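Local coordinates for protein bile salt hydrolase/transferase (Clostridium perfringens, PDB 2BJF) that hydrolyses the amide bond of glycine- and taurine-conjugated bile salts, releasing free bile acids, and can also act as an amine N-acyltransferase, at residues E121-A126 with L163-N168; E157-K162 with S176-W181. One frame throughout, in Å; residues are numbered along the deposited sequence. Where two conformers were deposited one is given.

Contact 1. Residues E121-A126 with L163-N168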
ATOM      1  N   GLU A 121      10.472  17.822  34.606  1.00 14.70           N
ATOM      2  CA  GLU A 121      10.767  19.092  35.266  1.00 14.71           C
ATOM      3  C   GLU A 121      12.187  19.572  34.956  1.00 14.44           C
ATOM      4  O   GLU A 121      12.402  20.754  34.682  1.00 14.53           O
ATOM      5  CB  GLU A 121      10.546  18.972  36.778  1.00 14.90           C
ATOM      6  CG  GLU A 121      10.678  20.283  37.557  1.00 15.99           C
ATOM      7  CD  GLU A 121       9.598  21.310  37.229  1.00 17.10           C
ATOM      8  OE1 GLU A 121       8.617  20.982  36.528  1.00 17.97           O
ATOM      9  OE2 GLU A 121       9.736  22.461  37.687  1.00 18.52           O
ATOM     10  N   ALA A 122      13.141  18.644  34.986  1.00 14.19           N
ATOM     11  CA  ALA A 122      14.547  18.954  34.729  1.00 13.88           C
ATOM     12  C   ALA A 122      14.825  19.336  33.274  1.00 13.73           C
ATOM     13  O   ALA A 122      15.782  20.056  32.990  1.00 13.59           O
ATOM     14  CB  ALA A 122      15.426  17.789  35.146  1.00 13.98           C
ATOM     15  N   LEU A 123      13.985  18.852  32.360  1.00 13.53           N
ATOM     16  CA  LEU A 123      14.166  19.110  30.931  1.00 13.53           C
ATOM     17  C   LEU A 123      13.626  20.464  30.470  1.00 13.66           C
ATOM     18  O   LEU A 123      13.949  20.922  29.371  1.00 13.51           O
ATOM     19  CB  LEU A 123      13.552  17.982  30.093  1.00 13.47           C
ATOM     20  CG  LEU A 123      14.274  16.632  30.097  1.00 13.38           C
ATOM     21  CD1 LEU A 123      13.451  15.615  29.336  1.00 13.22           C
ATOM     22  CD2 LEU A 123      15.681  16.733  29.511  1.00 13.45           C
ATOM     23  N   LYS A 124      12.817  21.104  31.314  1.00 13.91           N
ATOM     24  CA  LYS A 124      12.223  22.406  30.989  1.00 14.19           C
ATOM     25  C   LYS A 124      13.275  23.452  30.621  1.00 14.28           C
ATOM     26  O   LYS A 124      13.068  24.250  29.704  1.00 14.48           O
ATOM     27  CB  LYS A 124      11.344  22.910  32.138  1.00 14.22           C
ATOM     28  CG  LYS A 124      10.017  22.180  32.270  1.00 14.77           C
ATOM     29  CD  LYS A 124       9.161  22.782  33.370  1.00 15.73           C
ATOM     30  CE  LYS A 124       7.784  22.139  33.406  1.00 16.44           C
ATOM     31  NZ  LYS A 124       6.900  22.776  34.422  1.00 17.52           N
ATOM     32  N   ASN A 125      14.403  23.431  31.328  1.00 14.32           N
ATOM     33  CA  ASN A 125      15.499  24.364  31.074  1.00 14.45           C
ATOM     34  C   ASN A 125      16.752  23.675  30.519  1.00 14.28           C
ATOM     35  O   ASN A 125      17.862  24.198  30.628  1.00 14.32           O
ATOM     36  CB  ASN A 125      15.826  25.152  32.348  1.00 14.60           C
ATOM     37  CG  ASN A 125      16.677  26.384  32.079  1.00 15.12           C
ATOM     38  OD1 ASN A 125      16.448  27.119  31.115  1.00 16.37           O
ATOM     39  ND2 ASN A 125      17.666  26.612  32.933  1.00 15.75           N
ATOM     40  N   ALA A 126      16.566  22.505  29.912  1.00 14.09           N
ATOM     41  CA  ALA A 126      17.694  21.734  29.393  1.00 13.97           C
ATOM     42  C   ALA A 126      18.023  22.057  27.936  1.00 13.91           C
ATOM     43  O   ALA A 126      17.173  22.539  27.181  1.00 13.89           O
ATOM     44  CB  ALA A 126      17.452  20.238  29.575  1.00 13.95           C
ATOM     45  N   LEU A 163      13.974  22.335  22.624  1.00 17.57           N
ATOM     46  CA  LEU A 163      13.988  20.972  23.152  1.00 16.64           C
ATOM     47  C   LEU A 163      12.560  20.527  23.460  1.00 16.09           C
ATOM     48  O   LEU A 163      11.964  20.957  24.455  1.00 16.08           O
ATOM     49  CB  LEU A 163      14.876  20.868  24.401  1.00 16.67           C
ATOM     50  CG  LEU A 163      14.989  19.492  25.076  1.00 16.78           C
ATOM     51  CD1 LEU A 163      15.683  18.482  24.175  1.00 16.88           C
ATOM     52  CD2 LEU A 163      15.717  19.596  26.403  1.00 16.79           C
ATOM     53  N   ASN A 164      12.017  19.669  22.600  0.50 15.73           N
ATOM     54  CA  ASN A 164      10.648  19.182  22.747  0.50 15.37           C
ATOM     55  C   ASN A 164      10.551  17.961  23.655  0.50 15.06           C
ATOM     56  O   ASN A 164      11.340  17.022  23.536  0.50 14.94           O
ATOM     57  CB  ASN A 164      10.037  18.860  21.380  0.50 15.45           C
ATOM     58  CG  ASN A 164       9.807  20.098  20.529  0.50 15.61           C
ATOM     59  OD1 ASN A 164      10.177  20.131  19.355  0.50 16.12           O
ATOM     60  ND2 ASN A 164       9.191  21.120  21.114  0.50 15.97           N
ATOM     61  N   VAL A 165       9.576  17.990  24.562  1.00 14.76           N
ATOM     62  CA  VAL A 165       9.284  16.856  25.440  1.00 14.31           C
ATOM     63  C   VAL A 165       7.812  16.485  25.254  1.00 14.01           C
ATOM     64  O   VAL A 165       6.919  17.195  25.724  1.00 14.05           O
ATOM     65  CB  VAL A 165       9.591  17.162  26.935  1.00 14.29           C
ATOM     66  CG1 VAL A 165       9.266  15.955  27.812  1.00 14.21           C
ATOM     67  CG2 VAL A 165      11.047  17.567  27.122  1.00 14.05           C
ATOM     68  N   PHE A 166       7.571  15.383  24.547  1.00 13.56           N
ATOM     69  CA  PHE A 166       6.214  14.935  24.237  1.00 13.28           C
ATOM     70  C   PHE A 166       5.732  13.881  25.223  1.00 13.11           C
ATOM     71  O   PHE A 166       6.492  12.991  25.607  1.00 12.98           O
ATOM     72  CB  PHE A 166       6.148  14.315  22.838  1.00 13.22           C
ATOM     73  CG  PHE A 166       6.597  15.223  21.728  1.00 13.28           C
ATOM     74  CD1 PHE A 166       5.728  16.165  21.184  1.00 13.78           C
ATOM     75  CD2 PHE A 166       7.878  15.107  21.197  1.00 13.42           C
ATOM     76  CE1 PHE A 166       6.137  16.996  20.143  1.00 13.57           C
ATOM     77  CE2 PHE A 166       8.295  15.930  20.154  1.00 13.44           C
ATOM     78  CZ  PHE A 166       7.423  16.879  19.627  1.00 13.45           C
ATOM     79  N   ASP A 167       4.463  13.971  25.613  1.00 12.99           N
ATOM     80  CA  ASP A 167       3.792  12.859  26.278  1.00 12.99           C
ATOM     81  C   ASP A 167       3.540  11.772  25.239  1.00 12.72           C
ATOM     82  O   ASP A 167       2.962  12.041  24.182  1.00 12.62           O
ATOM     83  CB  ASP A 167       2.467  13.306  26.902  1.00 13.29           C
ATOM     84  CG  ASP A 167       2.654  14.116  28.176  1.00 14.23           C
ATOM     85  OD1 ASP A 167       3.784  14.175  28.704  1.00 15.48           O
ATOM     86  OD2 ASP A 167       1.656  14.692  28.656  1.00 16.30           O
ATOM     87  N   ASN A 168       3.990  10.554  25.535  1.00 12.31           N
ATOM     88  CA  ASN A 168       3.844   9.432  24.610  1.00 12.21           C
ATOM     89  C   ASN A 168       2.717   8.493  25.030  1.00 12.26           C
ATOM     90  O   ASN A 168       2.903   7.624  25.887  1.00 12.31           O
ATOM     91  CB  ASN A 168       5.169   8.669  24.471  1.00 11.96           C
ATOM     92  CG  ASN A 168       5.136   7.620  23.363  1.00 11.64           C
ATOM     93  OD1 ASN A 168       4.071   7.219  22.893  1.00 11.11           O
ATOM     94  ND2 ASN A 168       6.313   7.174  22.944  1.00 11.21           N
TER
HETATM   95  O   HOH W   1      12.260  21.703  27.307  1.00 25.19           O
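L123 and A126, at the two ends of a type I beta turn at the end of helix 116-123, rest on L163 and V165 in helix-on-sheet packing. Strand 163-167 ends a run of antiparallel pairs in one of the sheets of this Ntn-hydrolase fold. L163 and V165 alternate with N164 and F166, so their side chains point at the helix and turn while the ring of F166 goes to the other side of the strand. V165 and L123 cross at about a right angle: methyl CG2 of V165 lies against the side of L123, 3.8 Å from CD1 and slightly farther from CB. L163 meets the turn with a single branch. Its chi1 of 180° and chi2 of 66° together set CD2 against A126, 3.4 Å from A126 O and 3.7 Å from A126 CB. L123 also touches V156 of the neighbouring strand and F105 and W108 of helix 105-112, so this leucine is buried among three elements. D167 forms a salt bridge with K120 of helix 116-123. No direct hydrogen bond joins the segments, and a water closes the polar seam instead. L123 O, already taking the turn bond from A126 N (3.1 Å), also accepts from this water at 2.8 Å, and the water's second hydrogen goes to L163 O at 3.0 Å.

Contact 2. Residues E157-K162 with S176-W181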
ATOM      1  N   GLU A 157      13.064  15.254  21.951  1.00 11.76           N
ATOM      2  CA  GLU A 157      13.621  15.585  20.641  1.00 12.25           C
ATOM      3  C   GLU A 157      14.059  17.041  20.604  1.00 13.02           C
ATOM      4  O   GLU A 157      13.252  17.939  20.837  1.00 12.96           O
ATOM      5  CB  GLU A 157      12.597  15.316  19.529  1.00 12.22           C
ATOM      6  CG  GLU A 157      12.191  13.852  19.407  1.00 11.75           C
ATOM      7  CD  GLU A 157      11.164  13.576  18.319  1.00 11.92           C
ATOM      8  OE1 GLU A 157      10.465  14.514  17.875  1.00 11.49           O
ATOM      9  OE2 GLU A 157      11.053  12.398  17.921  1.00 11.09           O
ATOM     10  N   GLN A 158      15.338  17.276  20.325  1.00 13.94           N
ATOM     11  CA  GLN A 158      15.814  18.644  20.152  1.00 14.92           C
ATOM     12  C   GLN A 158      15.891  19.013  18.679  1.00 15.69           C
ATOM     13  O   GLN A 158      16.598  18.370  17.899  1.00 15.66           O
ATOM     14  CB  GLN A 158      17.158  18.886  20.842  1.00 14.85           C
ATOM     15  CG  GLN A 158      17.547  20.365  20.859  1.00 15.28           C
ATOM     16  CD  GLN A 158      18.620  20.696  21.874  1.00 15.45           C
ATOM     17  OE1 GLN A 158      18.457  20.456  23.071  1.00 15.21           O
ATOM     18  NE2 GLN A 158      19.719  21.276  21.401  1.00 16.16           N
ATOM     19  N   THR A 159      15.146  20.051  18.317  1.00 16.77           N
ATOM     20  CA  THR A 159      15.127  20.574  16.957  1.00 17.91           C
ATOM     21  C   THR A 159      15.784  21.955  16.934  1.00 18.53           C
ATOM     22  O   THR A 159      16.272  22.433  17.962  1.00 18.65           O
ATOM     23  CB  THR A 159      13.683  20.671  16.416  1.00 17.88           C
ATOM     24  OG1 THR A 159      12.918  21.555  17.245  1.00 18.51           O
ATOM     25  CG2 THR A 159      13.020  19.297  16.390  1.00 18.11           C
ATOM     26  N   LYS A 160      15.794  22.591  15.763  1.00 19.42           N
ATOM     27  CA  LYS A 160      16.343  23.942  15.608  1.00 20.22           C
ATOM     28  C   LYS A 160      15.525  24.993  16.365  1.00 20.41           C
ATOM     29  O   LYS A 160      16.014  26.090  16.646  1.00 20.71           O
ATOM     30  CB  LYS A 160      16.472  24.315  14.124  1.00 20.24           C
ATOM     31  CG  LYS A 160      15.165  24.284  13.334  1.00 20.67           C
ATOM     32  CD  LYS A 160      15.401  24.575  11.860  1.00 20.83           C
ATOM     33  CE  LYS A 160      14.120  24.421  11.058  1.00 21.79           C
ATOM     34  NZ  LYS A 160      14.358  24.553   9.593  1.00 22.56           N
ATOM     35  N   GLU A 161      14.283  24.639  16.692  1.00 20.59           N
ATOM     36  CA  GLU A 161      13.373  25.520  17.417  1.00 20.75           C
ATOM     37  C   GLU A 161      13.609  25.457  18.928  1.00 20.35           C
ATOM     38  O   GLU A 161      13.873  26.482  19.560  1.00 20.51           O
ATOM     39  CB  GLU A 161      11.920  25.165  17.082  1.00 20.80           C
ATOM     40  CG  GLU A 161      10.879  26.132  17.640  1.00 21.40           C
ATOM     41  CD  GLU A 161       9.448  25.644  17.456  1.00 21.51           C
ATOM     42  OE1 GLU A 161       9.248  24.484  17.029  1.00 22.80           O
ATOM     43  OE2 GLU A 161       8.517  26.426  17.743  1.00 22.72           O
ATOM     44  N   LYS A 162      13.518  24.253  19.496  1.00 19.84           N
ATOM     45  CA  LYS A 162      13.586  24.056  20.949  1.00 19.28           C
ATOM     46  C   LYS A 162      13.784  22.585  21.330  1.00 18.45           C
ATOM     47  O   LYS A 162      13.768  21.704  20.467  1.00 18.44           O
ATOM     48  CB  LYS A 162      12.315  24.598  21.621  1.00 19.37           C
ATOM     49  CG  LYS A 162      11.010  24.059  21.034  1.00 19.85           C
ATOM     50  CD  LYS A 162       9.781  24.731  21.638  1.00 20.06           C
ATOM     51  CE  LYS A 162       9.380  24.102  22.965  1.00 21.44           C
ATOM     52  NZ  LYS A 162       8.161  24.746  23.530  1.00 22.40           N
ATOM     53  N   SER A 176      13.225   9.147  12.482  1.00 11.15           N
ATOM     54  CA  SER A 176      12.680  10.350  11.836  1.00 11.26           C
ATOM     55  C   SER A 176      11.457  10.038  10.959  1.00 11.32           C
ATOM     56  O   SER A 176      11.360   8.935  10.422  1.00 11.46           O
ATOM     57  CB  SER A 176      13.767  11.062  11.027  1.00 11.38           C
ATOM     58  OG  SER A 176      14.790  11.544  11.885  1.00 11.51           O
ATOM     59  N   PRO A 177      10.521  11.002  10.804  1.00 11.30           N
ATOM     60  CA  PRO A 177      10.482  12.389  11.292  1.00 11.22           C
ATOM     61  C   PRO A 177      10.162  12.547  12.784  1.00 10.99           C
ATOM     62  O   PRO A 177      10.246  11.585  13.551  1.00 10.96           O
ATOM     63  CB  PRO A 177       9.366  13.034  10.449  1.00 11.43           C
ATOM     64  CG  PRO A 177       8.905  12.005   9.490  1.00 11.54           C
ATOM     65  CD  PRO A 177       9.318  10.683  10.018  1.00 11.38           C
ATOM     66  N   THR A 178       9.800  13.768  13.175  1.00 10.80           N
ATOM     67  CA  THR A 178       9.513  14.104  14.571  1.00 10.51           C
ATOM     68  C   THR A 178       8.314  13.325  15.116  1.00 10.40           C
ATOM     69  O   THR A 178       7.495  12.806  14.349  1.00 10.26           O
ATOM     70  CB  THR A 178       9.270  15.618  14.749  1.00 10.57           C
ATOM     71  OG1 THR A 178       8.150  16.021  13.951  1.00 10.38           O
ATOM     72  CG2 THR A 178      10.505  16.417  14.338  1.00 10.56           C
ATOM     73  N   PHE A 179       8.218  13.252  16.443  1.00 10.16           N
ATOM     74  CA  PHE A 179       7.194  12.440  17.104  1.00 10.12           C
ATOM     75  C   PHE A 179       5.770  12.866  16.745  1.00 10.14           C
ATOM     76  O   PHE A 179       4.907  12.020  16.500  1.00  9.93           O
ATOM     77  CB  PHE A 179       7.397  12.437  18.625  1.00 10.11           C
ATOM     78  CG  PHE A 179       6.466  11.509  19.360  1.00 10.02           C
ATOM     79  CD1 PHE A 179       6.582  10.127  19.219  1.00 10.37           C
ATOM     80  CD2 PHE A 179       5.476  12.015  20.195  1.00 10.12           C
ATOM     81  CE1 PHE A 179       5.721   9.267  19.897  1.00 10.12           C
ATOM     82  CE2 PHE A 179       4.615  11.165  20.881  1.00 10.24           C
ATOM     83  CZ  PHE A 179       4.735   9.788  20.728  1.00 10.22           C
ATOM     84  N   ASP A 180       5.538  14.177  16.698  1.00 10.14           N
ATOM     85  CA  ASP A 180       4.228  14.713  16.335  1.00 10.28           C
ATOM     86  C   ASP A 180       3.813  14.334  14.913  1.00 10.17           C
ATOM     87  O   ASP A 180       2.621  14.182  14.635  1.00 10.41           O
ATOM     88  CB  ASP A 180       4.174  16.234  16.536  1.00 10.43           C
ATOM     89  CG  ASP A 180       5.244  16.970  15.753  1.00 10.81           C
ATOM     90  OD1 ASP A 180       6.439  16.679  15.951  1.00 11.19           O
ATOM     91  OD2 ASP A 180       4.889  17.854  14.945  1.00 12.26           O
ATOM     92  N   TRP A 181       4.796  14.173  14.024  1.00  9.94           N
ATOM     93  CA  TRP A 181       4.528  13.726  12.655  1.00  9.76           C
ATOM     94  C   TRP A 181       3.969  12.303  12.645  1.00  9.72           C
ATOM     95  O   TRP A 181       2.982  12.024  11.961  1.00  9.57           O
ATOM     96  CB  TRP A 181       5.785  13.818  11.772  1.00  9.67           C
ATOM     97  CG  TRP A 181       5.505  13.527  10.320  1.00  9.37           C
ATOM     98  CD1 TRP A 181       5.294  14.442   9.328  1.00  9.19           C
ATOM     99  CD2 TRP A 181       5.387  12.235   9.706  1.00  9.19           C
ATOM    100  NE1 TRP A 181       5.048  13.801   8.136  1.00  9.01           N
ATOM    101  CE2 TRP A 181       5.105  12.447   8.339  1.00  9.21           C
ATOM    102  CE3 TRP A 181       5.500  10.918  10.179  1.00  9.16           C
ATOM    103  CZ2 TRP A 181       4.928  11.393   7.436  1.00  9.30           C
ATOM    104  CZ3 TRP A 181       5.325   9.869   9.282  1.00  9.37           C
ATOM    105  CH2 TRP A 181       5.042  10.113   7.925  1.00  9.25           C
TER
HETATM  106  O   HOH W   2       9.945  10.630  16.205  1.00  8.99           O
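E157 reaches from strand 153-158 to the start of helix 179-186 and offers its carboxylate to the backbone N-H of F179. In this Ntn-hydrolase fold the strand carboxylate thus joins the sheet to the helix N-terminus, where T178, at the N-cap position, makes no capping bond with its own side chain. The bond from F179 N to E157 OE1 is nearly straight, 2.9 Å with an angle of 166° at the hydrogen, and it uses the syn lone pair of OE1, on the side of the other oxygen. An extended side chain (chi2 179°) carries the carboxylate this far across. Against F179 the glutamate runs at about a right angle: the carboxylate and phenyl planes are 84° apart, and it is F179 CB, 3.7 Å from E157 OE2, that the acid touches. The ring itself swings away, anti to the backbone N, toward F229 of helix 225-243. T178 OG1 donates to D180 OD1 at 2.7 Å, meeting that carboxylate from above its plane, while T178 CB stands 3.5 Å from E157 OE1 and T178 CG2 faces T159 CG2. P177, which follows a cis peptide bond, sets CG over one face of the W181 ring, offset toward the rim, and W181 stacks on W181 of the second subunit. E157 OE2 is bonded to H143 ND1 and lies 2.7 Å from a water oxygen that is also near P177 O. E157 is thus a buried acid gripped on both oxygens. The helix start and the histidine would probably favour its ionised form, with D180, 5.0 Å from E157 OE1 to OD1, tending the opposite way, consistent with a negative charge set by the strand at the positive end of the helix dipole.

Overall arrangement
Contacts 1 and 2 lie about 12 Å apart, centre to centre, and draw on two neighbouring antiparallel strands, 163-167 in contact 1 and 153-158 in contact 2, joined by a probable backbone bond from N164 N to E157 O (2.8 Å). Strand 163-167 serves both: one side carries L163 and V165 into contact 1, and the other gives F166 to contact 2, with F166 CE2 3.5 Å from E157 OE1 and F166 CB 3.6 Å from F179 CD2. Contact 1 is remote from the annotated sites. Contact 2 is closer, the E157 side chain being about 11 Å from the side chains of C2, the deoxycholate-binding residue and probable nucleophile, and taurine-binding N82, and from a bound taurine.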